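Local coordinates for 4-alpha-glucanotransferase (Corynebacterium glutamicum, PDB 5B68), which is an amylomaltase, also called disproportionating enzyme, a glucanotransferase built on a TIM-type beta/alpha barrel, at residues V207-G212 against V375-S380. Sequence-based numbering, arbitrary orientation.
Sequences VVAQDG and VDAGMS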
ATOM      1  N   VAL A 207      -7.619  23.454  -1.051  1.00 19.97           N
ATOM      2  CA  VAL A 207      -6.997  24.425  -1.964  1.00 21.05           C
ATOM      3  C   VAL A 207      -6.937  23.904  -3.379  1.00 21.83           C
ATOM      4  O   VAL A 207      -7.337  24.561  -4.303  1.00 21.40           O
ATOM      5  CB  VAL A 207      -5.562  24.752  -1.495  1.00 21.64           C
ATOM      6  CG1 VAL A 207      -4.737  25.439  -2.585  1.00 24.61           C
ATOM      7  CG2 VAL A 207      -5.576  25.586  -0.248  1.00 22.44           C
ATOM      8  N   VAL A 208      -6.457  22.691  -3.578  1.00 18.94           N
ATOM      9  CA  VAL A 208      -6.256  22.217  -4.983  1.00 19.40           C
ATOM     10  C   VAL A 208      -7.613  21.909  -5.563  1.00 18.14           C
ATOM     11  O   VAL A 208      -7.762  21.918  -6.776  1.00 22.14           O
ATOM     12  CB  VAL A 208      -5.290  21.040  -5.093  1.00 20.82           C
ATOM     13  CG1 VAL A 208      -3.908  21.412  -4.605  1.00 22.62           C
ATOM     14  CG2 VAL A 208      -5.791  19.840  -4.302  1.00 19.42           C
ATOM     15  N   ALA A 209      -8.627  21.660  -4.723  1.00 18.08           N
ATOM     16  CA  ALA A 209      -9.962  21.413  -5.218  1.00 19.13           C
ATOM     17  C   ALA A 209     -10.545  22.682  -5.901  1.00 23.27           C
ATOM     18  O   ALA A 209     -11.406  22.573  -6.750  1.00 22.28           O
ATOM     19  CB  ALA A 209     -10.865  21.025  -4.067  1.00 18.44           C
ATOM     20  N   GLN A 210     -10.036  23.869  -5.550  1.00 23.71           N
ATOM     21  CA  GLN A 210     -10.625  25.142  -6.072  1.00 26.14           C
ATOM     22  C   GLN A 210     -10.229  25.260  -7.527  1.00 25.72           C
ATOM     23  O   GLN A 210     -10.827  26.028  -8.275  1.00 27.73           O
ATOM     24  CB  GLN A 210     -10.038  26.333  -5.319  1.00 28.72           C
ATOM     25  CG  GLN A 210     -10.442  26.300  -3.878  1.00 29.97           C
ATOM     26  CD  GLN A 210      -9.698  27.267  -2.991  1.00 36.74           C
ATOM     27  OE1 GLN A 210      -8.718  27.913  -3.388  1.00 46.31           O
ATOM     28  NE2 GLN A 210     -10.091  27.267  -1.722  1.00 36.67           N
ATOM     29  N   ASP A 211      -9.167  24.568  -7.926  1.00 23.51           N
ATOM     30  CA  ASP A 211      -8.740  24.570  -9.303  1.00 25.47           C
ATOM     31  C   ASP A 211      -9.045  23.333 -10.107  1.00 25.36           C
ATOM     32  O   ASP A 211      -8.497  23.213 -11.206  1.00 25.37           O
ATOM     33  CB  ASP A 211      -7.267  24.970  -9.391  1.00 28.49           C
ATOM     34  CG  ASP A 211      -7.020  26.247  -8.666  1.00 29.94           C
ATOM     35  OD1 ASP A 211      -7.571  27.258  -9.116  1.00 28.67           O
ATOM     36  OD2 ASP A 211      -6.367  26.259  -7.620  1.00 32.53           O
ATOM     37  N   GLY A 212      -9.942  22.487  -9.609  1.00 22.16           N
ATOM     38  CA  GLY A 212     -10.436  21.383 -10.384  1.00 25.40           C
ATOM     39  C   GLY A 212     -10.071  19.973  -9.937  1.00 23.74           C
ATOM     40  O   GLY A 212     -10.534  19.058 -10.504  1.00 22.53           O
ATOM     41  N   VAL A 375     -14.110  16.699   0.478  1.00 19.02           N
ATOM     42  CA  VAL A 375     -15.316  16.451  -0.221  1.00 22.19           C
ATOM     43  C   VAL A 375     -16.228  17.707  -0.176  1.00 23.59           C
ATOM     44  O   VAL A 375     -16.903  18.008  -1.141  1.00 24.55           O
ATOM     45  CB  VAL A 375     -16.051  15.281   0.438  1.00 24.48           C
ATOM     46  CG1 VAL A 375     -17.472  15.150  -0.114  1.00 29.33           C
ATOM     47  CG2 VAL A 375     -15.302  13.995   0.145  1.00 27.11           C
ATOM     48  N   ASP A 376     -16.245  18.424   0.936  1.00 25.09           N
ATOM     49  CA  ASP A 376     -17.062  19.661   1.017  1.00 24.83           C
ATOM     50  C   ASP A 376     -16.507  20.770   0.106  1.00 25.43           C
ATOM     51  O   ASP A 376     -17.249  21.660  -0.315  1.00 24.11           O
ATOM     52  CB  ASP A 376     -17.154  20.151   2.447  1.00 27.27           C
ATOM     53  CG  ASP A 376     -18.087  19.289   3.344  1.00 28.75           C
ATOM     54  OD1 ASP A 376     -18.871  18.436   2.863  1.00 27.29           O
ATOM     55  OD2 ASP A 376     -17.963  19.487   4.580  1.00 28.66           O
ATOM     56  N   ALA A 377     -15.225  20.692  -0.239  1.00 21.44           N
ATOM     57  CA  ALA A 377     -14.625  21.548  -1.228  1.00 21.09           C
ATOM     58  C   ALA A 377     -14.937  21.198  -2.665  1.00 21.41           C
ATOM     59  O   ALA A 377     -14.486  21.899  -3.559  1.00 25.62           O
ATOM     60  CB  ALA A 377     -13.142  21.600  -1.024  1.00 21.77           C
ATOM     61  N   GLY A 378     -15.644  20.123  -2.900  1.00 23.20           N
ATOM     62  CA  GLY A 378     -16.069  19.684  -4.226  1.00 23.82           C
ATOM     63  C   GLY A 378     -15.415  18.448  -4.797  1.00 25.36           C
ATOM     64  O   GLY A 378     -15.734  18.027  -5.921  1.00 23.72           O
ATOM     65  N   MET A 379     -14.470  17.844  -4.089  1.00 22.87           N
ATOM     66  CA  MET A 379     -13.840  16.653  -4.635  1.00 21.36           C
ATOM     67  C   MET A 379     -14.814  15.477  -4.719  1.00 20.54           C
ATOM     68  O   MET A 379     -15.460  15.138  -3.753  1.00 20.89           O
ATOM     69  CB  MET A 379     -12.640  16.245  -3.788  1.00 20.70           C
ATOM     70  CG  MET A 379     -11.478  17.205  -3.818  1.00 19.65           C
ATOM     71  SD  MET A 379      -9.950  16.438  -3.277  1.00 22.42           S
ATOM     72  CE  MET A 379      -8.740  17.518  -4.025  1.00 19.54           C
ATOM     73  N   SER A 380     -14.883  14.861  -5.890  1.00 19.99           N
ATOM     74  CA  SER A 380     -15.648  13.646  -6.116  1.00 20.26           C
ATOM     75  C   SER A 380     -15.096  12.411  -5.396  1.00 21.54           C
ATOM     76  O   SER A 380     -15.838  11.532  -4.995  1.00 20.53           O
ATOM     77  CB  SER A 380     -15.868  13.389  -7.603  1.00 22.68           C
ATOM     78  OG  SER A 380     -14.728  12.872  -8.215  1.00 23.94           O
TER
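Ala-209 meets Ala-377 and Met-379 where two helices of the TIM-type barrel, 198-209 and 349-376, run out into the loops that lead to the neighbouring parallel strands 215-218 and 382-387. The contact is small, burying 171 Å² in all, and its side-chain packing is apolar. Two methyls face each other at its outer side: Ala-209 CB lies 3.8 Å from Ala-377 CB and just as near the carbonyl O of Ala-377, a van der Waals neighbour, and the CA atoms of the two alanines are 6.1 Å apart. Met-379 and Val-208, both buried, form the inner part. With chi1 of -67° setting Met-379 CG beside the backbone N, the extended chain carries SD and CE alongside Ala-209 to Val-208. CG packs 3.9 Å from Ala-209 CB on the way. Val-208 and Met-379 both also touch Ala-213, and Val-208 reaches Val-180 of strand 177-182. Glycines with positive phi follow both helices: Gly-378 in a Schellman motif that closes helix 349-376, and Gly-212 as the last residue of a type I turn from Ala-209. At the far end of the thioether the side chains of Met-379 and Val-208 lie obliquely across one another, methyl CE of Met-379 resting 3.8 Å from Val-208 CG2.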